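Local coordinates for virulence factor (Pectobacterium carotovorum, PDB 2W3Y), which is an S-palmitoylated virulence factor of a Drosophila pathogen that binds to lipid vesicles and has a new fold, at residues P103-D108 with D244-K249; E68-V73 with G226-E231; D11-N16 with W94-N99; V42-Y47 with V73-V78. All coordinates share one frame; numbering follows the deposited sequence.

Contact 1 of 4, residues P103-D108 with D244-K249; sequences PAFFTD and DNFLDK
F105 and F246 carry this contact between them, ring against ring, where the end of helix 91-105 comes up beside helix 237-250. At P103 the first helix is kinked, its N making no bond to the turn before. The methyl CB of A104 lies against one face of the F105 ring, offset toward the rim, and also touches V10 of helix 9-18. F105 is the last helical residue. Its CG stands anti to the carbonyl carbon (chi1 -53°), and the ring reaches across to the second segment with its far end, CZ and CE2. F105 CZ lies over one face of the F246 ring, 3.8 Å from F246 CG, while F105 CE2 sits 3.9 Å from F246 CD2. The ring centroids are 5.1 Å apart and the planes are inclined by 47°, an oblique meeting. F246, CG anti to the backbone N (chi1 174°), points its ring toward F105, which meets one face. With F106 the chain leaves helical geometry; its ring goes elsewhere in the core, against F191 and M67. T107 pairs through its backbone with T227 in strand 214-228, so the chain passes from helix straight into the sheet. F246 in turn also touches V10, V73 and Y250. Both phenylalanines are buried. The arrangement is that of a hydrophobic core in a mixed alpha/beta protein, with aromatic rings filling the joint where a helix hands over to an edge strand and a second helix covers it.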
# COMPACT_ATOMS: atom_id res chain seq x y z
N PRO A 103 -6.65 -4.30 -14.72
CA PRO A 103 -7.45 -5.10 -15.68
C PRO A 103 -6.85 -6.48 -15.95
O PRO A 103 -7.58 -7.45 -16.16
CB PRO A 103 -7.40 -4.25 -16.95
CG PRO A 103 -7.10 -2.88 -16.49
CD PRO A 103 -6.19 -3.04 -15.32
N ALA A 104 -5.52 -6.55 -15.89
CA ALA A 104 -4.77 -7.77 -16.20
C ALA A 104 -4.88 -8.87 -15.16
O ALA A 104 -5.06 -10.04 -15.51
CB ALA A 104 -3.31 -7.41 -16.45
N PHE A 105 -4.77 -8.51 -13.87
CA PHE A 105 -4.62 -9.50 -12.80
C PHE A 105 -5.61 -9.35 -11.65
O PHE A 105 -5.60 -10.13 -10.70
CB PHE A 105 -3.21 -9.44 -12.21
CG PHE A 105 -2.11 -9.56 -13.23
CD1 PHE A 105 -1.81 -10.78 -13.81
CD2 PHE A 105 -1.35 -8.45 -13.57
CE1 PHE A 105 -0.78 -10.89 -14.73
CE2 PHE A 105 -0.31 -8.54 -14.50
CZ PHE A 105 -0.02 -9.77 -15.08
N PHE A 106 -6.47 -8.34 -11.73
CA PHE A 106 -7.30 -8.00 -10.57
C PHE A 106 -8.78 -7.86 -10.94
O PHE A 106 -9.16 -7.83 -12.12
CB PHE A 106 -6.81 -6.70 -9.92
CG PHE A 106 -5.42 -6.79 -9.33
CD1 PHE A 106 -5.26 -6.99 -7.97
CD2 PHE A 106 -4.29 -6.66 -10.13
CE1 PHE A 106 -3.98 -7.09 -7.41
CE2 PHE A 106 -3.02 -6.76 -9.59
CZ PHE A 106 -2.87 -6.97 -8.22
N THR A 107 -9.61 -7.75 -9.92
CA THR A 107 -11.04 -7.60 -10.11
C THR A 107 -11.55 -6.50 -9.17
O THR A 107 -10.77 -5.95 -8.40
CB THR A 107 -11.75 -8.97 -9.94
OG1 THR A 107 -13.13 -8.85 -10.31
CG2 THR A 107 -11.62 -9.51 -8.52
N ASP A 108 -12.85 -6.19 -9.26
CA ASP A 108 -13.48 -5.09 -8.50
C ASP A 108 -12.60 -3.84 -8.42
O ASP A 108 -12.21 -3.41 -7.33
CB ASP A 108 -13.91 -5.55 -7.10
CG ASP A 108 -15.02 -6.60 -7.14
OD1 ASP A 108 -15.86 -6.59 -8.07
OD2 ASP A 108 -15.04 -7.44 -6.23
N ASP A 244 3.18 -15.48 -12.68
CA ASP A 244 4.55 -15.82 -12.28
C ASP A 244 5.62 -15.32 -13.25
O ASP A 244 6.65 -14.80 -12.81
CB ASP A 244 4.71 -17.32 -12.05
CG ASP A 244 4.03 -17.79 -10.77
OD1 ASP A 244 3.71 -16.94 -9.90
OD2 ASP A 244 3.80 -19.02 -10.64
N ASN A 245 5.36 -15.47 -14.56
CA ASN A 245 6.29 -15.01 -15.59
C ASN A 245 6.43 -13.49 -15.61
O ASN A 245 7.54 -12.96 -15.73
CB ASN A 245 5.87 -15.50 -16.99
CG ASN A 245 6.12 -17.01 -17.21
OD1 ASN A 245 7.00 -17.61 -16.59
ND2 ASN A 245 5.34 -17.60 -18.11
N PHE A 246 5.31 -12.80 -15.51
CA PHE A 246 5.29 -11.34 -15.48
C PHE A 246 6.06 -10.82 -14.26
O PHE A 246 6.93 -9.95 -14.38
CB PHE A 246 3.85 -10.84 -15.47
CG PHE A 246 3.72 -9.35 -15.32
CD1 PHE A 246 3.75 -8.51 -16.43
CD2 PHE A 246 3.55 -8.78 -14.05
CE1 PHE A 246 3.63 -7.13 -16.30
CE2 PHE A 246 3.43 -7.40 -13.91
CZ PHE A 246 3.49 -6.58 -15.04
N LEU A 247 5.73 -11.35 -13.09
CA LEU A 247 6.41 -10.98 -11.85
C LEU A 247 7.93 -11.25 -11.89
O LEU A 247 8.73 -10.42 -11.44
CB LEU A 247 5.75 -11.65 -10.64
CG LEU A 247 4.33 -11.21 -10.24
CD1 LEU A 247 3.96 -11.86 -8.93
CD2 LEU A 247 4.19 -9.68 -10.12
N ASP A 248 8.32 -12.39 -12.46
CA ASP A 248 9.73 -12.73 -12.67
C ASP A 248 10.47 -11.77 -13.61
O ASP A 248 11.61 -11.40 -13.36
CB ASP A 248 9.86 -14.20 -13.14
CG ASP A 248 9.76 -15.20 -11.99
OD1 ASP A 248 9.87 -14.77 -10.81
OD2 ASP A 248 9.58 -16.41 -12.25
N LYS A 249 9.80 -11.34 -14.68
CA LYS A 249 10.41 -10.47 -15.68
C LYS A 249 10.65 -9.02 -15.21
O LYS A 249 11.65 -8.39 -15.57
CB LYS A 249 9.57 -10.50 -16.96
CG LYS A 249 10.25 -9.88 -18.18
CD LYS A 249 9.45 -10.12 -19.47
CE LYS A 249 9.92 -9.23 -20.61
NZ LYS A 249 8.97 -9.25 -21.78

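Contact 2 of 4, residues E68-V73 with G226-E231; sequences ERFVAV and GTFRIE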
# COMPACT_ATOMS: atom_id res chain seq x y z
N GLU A 68 3.32 -8.19 -2.33
CA GLU A 68 4.57 -7.42 -2.14
C GLU A 68 5.38 -7.33 -3.45
O GLU A 68 6.01 -6.31 -3.74
CB GLU A 68 5.43 -8.00 -1.00
CG GLU A 68 4.76 -7.90 0.39
CD GLU A 68 5.73 -7.99 1.58
OE1 GLU A 68 6.96 -8.16 1.40
OE2 GLU A 68 5.24 -7.87 2.74
N ARG A 69 5.33 -8.40 -4.24
CA ARG A 69 5.99 -8.43 -5.54
C ARG A 69 5.32 -7.49 -6.55
O ARG A 69 6.01 -6.80 -7.29
CB ARG A 69 6.04 -9.86 -6.09
CG ARG A 69 7.00 -10.76 -5.30
CD ARG A 69 7.02 -12.17 -5.88
NE ARG A 69 7.91 -12.22 -7.04
CZ ARG A 69 8.06 -13.26 -7.86
NH1 ARG A 69 7.37 -14.39 -7.66
NH2 ARG A 69 8.90 -13.18 -8.88
N PHE A 70 3.98 -7.48 -6.55
CA PHE A 70 3.20 -6.54 -7.37
C PHE A 70 3.46 -5.07 -6.98
O PHE A 70 3.63 -4.21 -7.85
CB PHE A 70 1.70 -6.86 -7.31
CG PHE A 70 1.22 -7.83 -8.38
CD1 PHE A 70 1.25 -7.47 -9.73
CD2 PHE A 70 0.72 -9.09 -8.02
CE1 PHE A 70 0.80 -8.36 -10.71
CE2 PHE A 70 0.27 -9.99 -8.99
CZ PHE A 70 0.31 -9.64 -10.33
N VAL A 71 3.53 -4.80 -5.68
CA VAL A 71 3.86 -3.46 -5.19
C VAL A 71 5.25 -3.01 -5.67
O VAL A 71 5.39 -1.88 -6.17
CB VAL A 71 3.69 -3.32 -3.61
CG1 VAL A 71 4.23 -1.97 -3.09
CG2 VAL A 71 2.22 -3.49 -3.22
N ALA A 72 6.26 -3.88 -5.54
CA ALA A 72 7.62 -3.58 -6.01
C ALA A 72 7.70 -3.44 -7.56
O ALA A 72 8.42 -2.57 -8.06
CB ALA A 72 8.64 -4.64 -5.52
N VAL A 73 6.95 -4.28 -8.28
CA VAL A 73 6.82 -4.12 -9.77
C VAL A 73 6.26 -2.74 -10.15
O VAL A 73 6.83 -2.06 -11.02
CB VAL A 73 6.01 -5.28 -10.42
CG1 VAL A 73 5.58 -4.95 -11.87
CG2 VAL A 73 6.81 -6.55 -10.41
N GLY A 226 -7.40 -2.80 -6.58
CA GLY A 226 -8.27 -3.89 -6.96
C GLY A 226 -8.06 -5.09 -6.07
O GLY A 226 -7.16 -5.10 -5.23
N THR A 227 -8.90 -6.10 -6.27
CA THR A 227 -8.83 -7.36 -5.55
C THR A 227 -8.10 -8.37 -6.44
O THR A 227 -8.44 -8.50 -7.61
CB THR A 227 -10.25 -7.87 -5.26
OG1 THR A 227 -10.97 -6.90 -4.48
CG2 THR A 227 -10.24 -9.21 -4.50
N PHE A 228 -7.10 -9.06 -5.90
CA PHE A 228 -6.39 -10.07 -6.69
C PHE A 228 -7.22 -11.34 -6.91
O PHE A 228 -7.94 -11.78 -6.04
CB PHE A 228 -5.03 -10.44 -6.07
CG PHE A 228 -4.23 -11.40 -6.92
CD1 PHE A 228 -3.73 -11.01 -8.15
CD2 PHE A 228 -3.99 -12.71 -6.47
CE1 PHE A 228 -3.00 -11.90 -8.94
CE2 PHE A 228 -3.25 -13.59 -7.25
CZ PHE A 228 -2.76 -13.20 -8.47
N ARG A 229 -7.07 -11.91 -8.11
CA ARG A 229 -7.75 -13.13 -8.51
C ARG A 229 -7.05 -14.35 -7.91
O ARG A 229 -6.47 -15.17 -8.63
CB ARG A 229 -7.77 -13.24 -10.04
CG ARG A 229 -8.55 -12.15 -10.73
CD ARG A 229 -8.97 -12.59 -12.11
NE ARG A 229 -8.15 -12.01 -13.16
CZ ARG A 229 -8.04 -12.51 -14.39
NH1 ARG A 229 -8.66 -13.62 -14.74
NH2 ARG A 229 -7.26 -11.89 -15.27
N ILE A 230 -7.10 -14.46 -6.58
CA ILE A 230 -6.39 -15.52 -5.86
C ILE A 230 -6.96 -16.93 -6.13
O ILE A 230 -6.21 -17.92 -6.16
CB ILE A 230 -6.32 -15.21 -4.32
CG1 ILE A 230 -5.31 -16.11 -3.60
CG2 ILE A 230 -7.71 -15.26 -3.67
CD1 ILE A 230 -3.85 -15.82 -3.93
N GLU A 231 -8.27 -16.99 -6.34
CA GLU A 231 -9.01 -18.22 -6.65
C GLU A 231 -8.56 -18.83 -7.98
O GLU A 231 -8.28 -20.03 -8.05
CB GLU A 231 -10.52 -17.96 -6.68
CG GLU A 231 -11.13 -17.44 -5.37
CD GLU A 231 -10.94 -15.93 -5.14
OE1 GLU A 231 -11.22 -15.48 -4.01
OE2 GLU A 231 -10.51 -15.20 -6.08
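F70, on helix 57-81, meets F228, the last residue of strand 214-228, and this pair is the whole direct contact. The aromatic interaction comes first. F70 CE2 touches F228 CE1 at 3.8 Å, one ring carbon against another, with the side chains crossing at about a right angle. The centroids are 5.8 Å apart and the planes are inclined by 51°, an oblique meeting with neither ring laid flat on the other. F228 CG is anti to its backbone N (chi1 -176°), which turns the ring from the strand toward the helix. Both rings have further apolar company: F70 also meets F105, and F106 edge-to-face, while F228 touches F105 and, on helix 57-81 again, L66 and M67.

Backbone bonds hold the frame on which these rings sit. On the helix, A72 N bonds to E68 O at 3.0 Å and V73 N to R69 O at 2.9 Å, bracketing the turn that bears F70. Beyond F228 the chain makes an inverse gamma turn centred on R229, closed by a weak bond from I230 N to F228 O of 2.9 Å, and R229 takes the N-cap position of helix 230-235.

Charged groups lie outside the ring pair. R229 forms a salt bridge with E232 and gives a hydrogen bond to A104 O; R69 makes a salt bridge with D248. Across the two segments no hydrogen bond or ion pair is made, so the join of strand end to helix 57-81 probably rests on burial of apolar surface and van der Waals contact, while the arginines next to both phenylalanines find acidic or carbonyl partners of their own.

Contact 3 of 4, residues D11-N16 with W94-N99; sequences DLYFQN and WKEVSN
Y13 and F14, neighbours on helix 9-18, both reach V97 on helix 91-105, one at each of its methyls. This is the packed part. V97 CG2 approaches the edge of the Y13 ring near its plane, 3.9 Å from Y13 OH, and the same Y13 OH lies 3.3 Å from E96 CG, meeting the glutamate through aliphatic carbon. On the other branch F14 CZ touches V97 CG1 at 3.8 Å, the side chains crossing at about a right angle, and both residues are buried. F14 sets off along the flank of its helix, but CG anti to the carbonyl carbon (chi1 -83°) swings the ring so that its CZ end comes nearer to the other helix.

The solvent side belongs to E96, which is exposed; its chain leaves the helix with CG anti to the backbone N and then bends at chi2 (81°). No hydrogen bond links the two helices here. The axes of segments 11-16 and 94-99 approach to 11.5 Å at 141°, closer to antiparallel than to crossed, so the aromatic side chains of Y13 and F14 bridge most of the gap. S98 points to the far side of its helix, where its OG bonds back to W94 O at 2.9 Å; S98 N reaches the same oxygen from the opposite face.

Around this, D11 and Q15 both hold K249 of helix 237-250, the former by a salt bridge, and F14 packs edge-to-face with F246. F14 also rests on V73 and A77, while S98 faces F191 and I193. Helix 9-18 therefore covers three helices at once, with helix 91-105 lying between it and strand 185-198.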
# COMPACT_ATOMS: atom_id res chain seq x y z
N ASP A 11 2.36 -6.78 -20.43
CA ASP A 11 3.77 -7.10 -20.74
C ASP A 11 4.43 -6.07 -21.67
O ASP A 11 5.55 -5.62 -21.40
CB ASP A 11 3.91 -8.53 -21.30
CG ASP A 11 5.33 -8.84 -21.80
OD1 ASP A 11 6.32 -8.63 -21.06
OD2 ASP A 11 5.46 -9.29 -22.97
N LEU A 12 3.73 -5.68 -22.73
CA LEU A 12 4.25 -4.69 -23.68
C LEU A 12 4.42 -3.30 -23.05
O LEU A 12 5.40 -2.60 -23.34
CB LEU A 12 3.34 -4.59 -24.91
CG LEU A 12 3.06 -5.86 -25.73
CD1 LEU A 12 2.03 -5.59 -26.83
CD2 LEU A 12 4.34 -6.44 -26.31
N TYR A 13 3.47 -2.92 -22.19
CA TYR A 13 3.52 -1.65 -21.47
C TYR A 13 4.78 -1.56 -20.62
O TYR A 13 5.52 -0.56 -20.65
CB TYR A 13 2.25 -1.47 -20.61
CG TYR A 13 2.25 -0.16 -19.84
CD1 TYR A 13 1.87 1.03 -20.47
CD2 TYR A 13 2.65 -0.12 -18.50
CE1 TYR A 13 1.89 2.24 -19.78
CE2 TYR A 13 2.66 1.08 -17.80
CZ TYR A 13 2.28 2.25 -18.44
OH TYR A 13 2.29 3.44 -17.75
N PHE A 14 5.04 -2.63 -19.87
CA PHE A 14 6.20 -2.72 -19.00
C PHE A 14 7.51 -2.91 -19.77
O PHE A 14 8.53 -2.34 -19.38
CB PHE A 14 5.98 -3.81 -17.95
CG PHE A 14 5.17 -3.34 -16.76
CD1 PHE A 14 3.79 -3.14 -16.87
CD2 PHE A 14 5.80 -3.07 -15.54
CE1 PHE A 14 3.04 -2.67 -15.77
CE2 PHE A 14 5.06 -2.62 -14.45
CZ PHE A 14 3.68 -2.42 -14.56
N GLN A 15 7.47 -3.67 -20.87
CA GLN A 15 8.64 -3.83 -21.74
C GLN A 15 9.12 -2.46 -22.24
O GLN A 15 10.32 -2.19 -22.26
CB GLN A 15 8.35 -4.79 -22.93
CG GLN A 15 9.58 -5.15 -23.80
CD GLN A 15 10.40 -6.36 -23.28
OE1 GLN A 15 9.94 -7.49 -23.32
NE2 GLN A 15 11.61 -6.11 -22.83
N ASN A 16 8.18 -1.60 -22.59
CA ASN A 16 8.51 -0.27 -23.09
C ASN A 16 9.10 0.64 -22.02
O ASN A 16 10.05 1.39 -22.29
CB ASN A 16 7.28 0.38 -23.72
CG ASN A 16 7.56 1.77 -24.24
OD1 ASN A 16 6.99 2.75 -23.75
ND2 ASN A 16 8.48 1.87 -25.20
N TRP A 94 1.92 6.89 -10.64
CA TRP A 94 1.48 5.66 -9.93
C TRP A 94 0.10 5.18 -10.42
O TRP A 94 -0.11 3.98 -10.62
CB TRP A 94 1.44 5.90 -8.41
CG TRP A 94 2.81 6.04 -7.77
CD1 TRP A 94 3.60 7.16 -7.75
CD2 TRP A 94 3.55 5.02 -7.07
NE1 TRP A 94 4.78 6.89 -7.08
CE2 TRP A 94 4.77 5.59 -6.66
CE3 TRP A 94 3.29 3.67 -6.77
CZ2 TRP A 94 5.75 4.86 -5.95
CZ3 TRP A 94 4.26 2.95 -6.06
CH2 TRP A 94 5.47 3.55 -5.66
N LYS A 95 -0.84 6.11 -10.61
CA LYS A 95 -2.15 5.74 -11.13
C LYS A 95 -2.10 5.18 -12.57
O LYS A 95 -2.75 4.17 -12.87
CB LYS A 95 -3.13 6.92 -11.01
CG LYS A 95 -4.57 6.58 -11.43
CD LYS A 95 -5.51 7.77 -11.20
CE LYS A 95 -5.29 8.87 -12.24
NZ LYS A 95 -6.16 10.08 -12.00
N GLU A 96 -1.32 5.82 -13.44
CA GLU A 96 -1.12 5.34 -14.84
C GLU A 96 -0.62 3.89 -14.88
O GLU A 96 -1.11 3.07 -15.67
CB GLU A 96 -0.16 6.28 -15.58
CG GLU A 96 0.22 5.88 -17.05
CD GLU A 96 -0.84 6.27 -18.09
OE1 GLU A 96 -1.96 6.71 -17.71
OE2 GLU A 96 -0.54 6.15 -19.31
N VAL A 97 0.33 3.57 -14.01
CA VAL A 97 0.96 2.24 -13.97
C VAL A 97 0.01 1.19 -13.38
O VAL A 97 -0.10 0.07 -13.90
CB VAL A 97 2.33 2.29 -13.23
CG1 VAL A 97 2.86 0.89 -12.91
CG2 VAL A 97 3.39 3.09 -14.06
N SER A 98 -0.70 1.55 -12.29
CA SER A 98 -1.72 0.68 -11.71
C SER A 98 -2.90 0.38 -12.66
O SER A 98 -3.43 -0.73 -12.66
CB SER A 98 -2.23 1.26 -10.38
OG SER A 98 -1.16 1.49 -9.48
N ASN A 99 -3.32 1.36 -13.46
CA ASN A 99 -4.39 1.17 -14.46
C ASN A 99 -4.01 0.16 -15.56
O ASN A 99 -4.85 -0.25 -16.35
CB ASN A 99 -4.79 2.50 -15.10
CG ASN A 99 -5.66 3.37 -14.19
OD1 ASN A 99 -6.34 2.87 -13.28
ND2 ASN A 99 -5.66 4.67 -14.44

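Contact 4 of 4, residues V42-Y47 with V73-V78; sequences VQYQTY and VASAAV
A single hydrogen bond between two buried hydroxyls, those of Y44 and S75, makes this contact, and it joins strand 40-49 of the large mixed sheet to helix 57-81 near the middle of the protein. S75 OG donates a hydrogen bond to Y44 OH at 2.6 Å. The serine oxygen comes up at the edge of the tyrosine ring, near its plane, and S75 CB follows at 3.5 Å from Y44 OH. Placing the serine oxygen there depends on chi1 of S75 (-176°), which sets OG anti to the backbone N. Y44 extends away from its strand, with V42 CG1 lying over one face of the ring. A bound palmitic acid lies about 12 Å from the Y44 side chain, so the pair is near the lipid without touching it.

Neither hydroxyl is left with one bond. Y44 OH also bonds to V33 O and S75 OG to V33 N, so both polar groups of V33 are tied to the same pair. Further along the strand Q45 and Y47 bond to each other instead of to the helix: Y47 OH reaches a lone pair of Q45 OE1, in the carbonyl plane, at 2.6 Å.

T46 adds a second link to helix 57-81, through its hydroxyl to E68. Strand 40-49 runs parallel to strands 166-179 and 262-266 on its two sides, helix 142-159 packs on Q43 and Q45, and W94 of helix 91-105 touches V42, S75 and V78.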
# COMPACT_ATOMS: atom_id res chain seq x y z
N VAL A 42 7.12 7.37 0.17
CA VAL A 42 6.19 6.29 -0.14
C VAL A 42 6.27 5.32 1.03
O VAL A 42 7.34 4.80 1.31
CB VAL A 42 6.61 5.49 -1.42
CG1 VAL A 42 5.55 4.44 -1.75
CG2 VAL A 42 6.86 6.42 -2.60
N GLN A 43 5.13 5.09 1.68
CA GLN A 43 5.05 4.20 2.82
C GLN A 43 4.71 2.82 2.25
O GLN A 43 3.63 2.62 1.77
CB GLN A 43 3.93 4.71 3.73
CG GLN A 43 3.98 4.26 5.15
CD GLN A 43 4.81 5.18 5.98
OE1 GLN A 43 4.39 6.30 6.30
NE2 GLN A 43 6.01 4.71 6.33
N TYR A 44 5.65 1.89 2.27
CA TYR A 44 5.41 0.53 1.77
C TYR A 44 4.86 -0.36 2.89
O TYR A 44 5.52 -0.52 3.91
CB TYR A 44 6.70 -0.07 1.21
CG TYR A 44 7.23 0.60 -0.03
CD1 TYR A 44 6.61 0.41 -1.28
CD2 TYR A 44 8.37 1.40 0.03
CE1 TYR A 44 7.11 1.00 -2.43
CE2 TYR A 44 8.88 2.01 -1.14
CZ TYR A 44 8.23 1.81 -2.35
OH TYR A 44 8.72 2.37 -3.49
N GLN A 45 3.66 -0.93 2.72
CA GLN A 45 3.02 -1.64 3.84
C GLN A 45 2.32 -2.95 3.43
O GLN A 45 1.87 -3.10 2.30
CB GLN A 45 1.99 -0.74 4.55
CG GLN A 45 2.47 0.68 4.82
CD GLN A 45 3.14 0.82 6.16
OE1 GLN A 45 2.47 0.83 7.19
NE2 GLN A 45 4.47 0.91 6.17
N THR A 46 2.25 -3.90 4.37
CA THR A 46 1.46 -5.13 4.19
C THR A 46 0.62 -5.35 5.45
O THR A 46 1.15 -5.60 6.54
CB THR A 46 2.36 -6.37 3.97
OG1 THR A 46 3.26 -6.13 2.88
CG2 THR A 46 1.51 -7.61 3.61
N TYR A 47 -0.70 -5.22 5.30
CA TYR A 47 -1.58 -5.39 6.44
C TYR A 47 -2.37 -6.67 6.30
O TYR A 47 -3.06 -6.89 5.31
CB TYR A 47 -2.57 -4.23 6.57
CG TYR A 47 -1.93 -2.87 6.70
CD1 TYR A 47 -0.77 -2.68 7.45
CD2 TYR A 47 -2.51 -1.75 6.08
CE1 TYR A 47 -0.17 -1.42 7.56
CE2 TYR A 47 -1.92 -0.48 6.20
CZ TYR A 47 -0.76 -0.33 6.95
OH TYR A 47 -0.16 0.92 7.09
N VAL A 73 6.95 -4.28 -8.28
CA VAL A 73 6.82 -4.12 -9.77
C VAL A 73 6.26 -2.74 -10.15
O VAL A 73 6.83 -2.06 -11.02
CB VAL A 73 6.01 -5.28 -10.42
CG1 VAL A 73 5.58 -4.95 -11.87
CG2 VAL A 73 6.81 -6.55 -10.41
N ALA A 74 5.18 -2.31 -9.50
CA ALA A 74 4.60 -1.00 -9.79
C ALA A 74 5.59 0.13 -9.47
O ALA A 74 5.81 1.04 -10.28
CB ALA A 74 3.29 -0.82 -9.05
N SER A 75 6.22 0.04 -8.30
CA SER A 75 7.19 1.02 -7.85
C SER A 75 8.40 1.16 -8.78
O SER A 75 8.87 2.27 -9.01
CB SER A 75 7.67 0.72 -6.43
OG SER A 75 8.54 1.75 -6.01
N ALA A 76 8.90 0.03 -9.29
CA ALA A 76 10.04 0.02 -10.21
C ALA A 76 9.74 0.66 -11.58
O ALA A 76 10.58 1.41 -12.11
CB ALA A 76 10.61 -1.39 -10.36
N ALA A 77 8.54 0.41 -12.10
CA ALA A 77 8.03 1.07 -13.32
C ALA A 77 7.95 2.59 -13.17
O ALA A 77 8.39 3.34 -14.04
CB ALA A 77 6.66 0.51 -13.70
N VAL A 78 7.41 3.04 -12.03
CA VAL A 78 7.31 4.46 -11.69
C VAL A 78 8.69 5.12 -11.62
O VAL A 78 8.88 6.18 -12.20
CB VAL A 78 6.57 4.69 -10.34
CG1 VAL A 78 6.79 6.13 -9.83
CG2 VAL A 78 5.09 4.39 -10.49

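Overall arrangement
From the N terminus, helix 9-18 is the first part of contact 3, which closes only when the chain reaches helix 91-105. Contact 4 opens and closes within that long loop, joining strand 40-49 to helix 57-81. The same helix, through residues 68-73, opens contact 2 before contact 3 has closed, and V73 belongs to contacts 2 and 4 alike. Helix 91-105 ends by opening contact 1, whose partner on helix 237-250 comes after residues 226-231 have closed contact 2, so contacts 1 and 2 cross, as do 2 and 3, and 2 and 4. Together they bind four helices to one another and to the large mixed sheet.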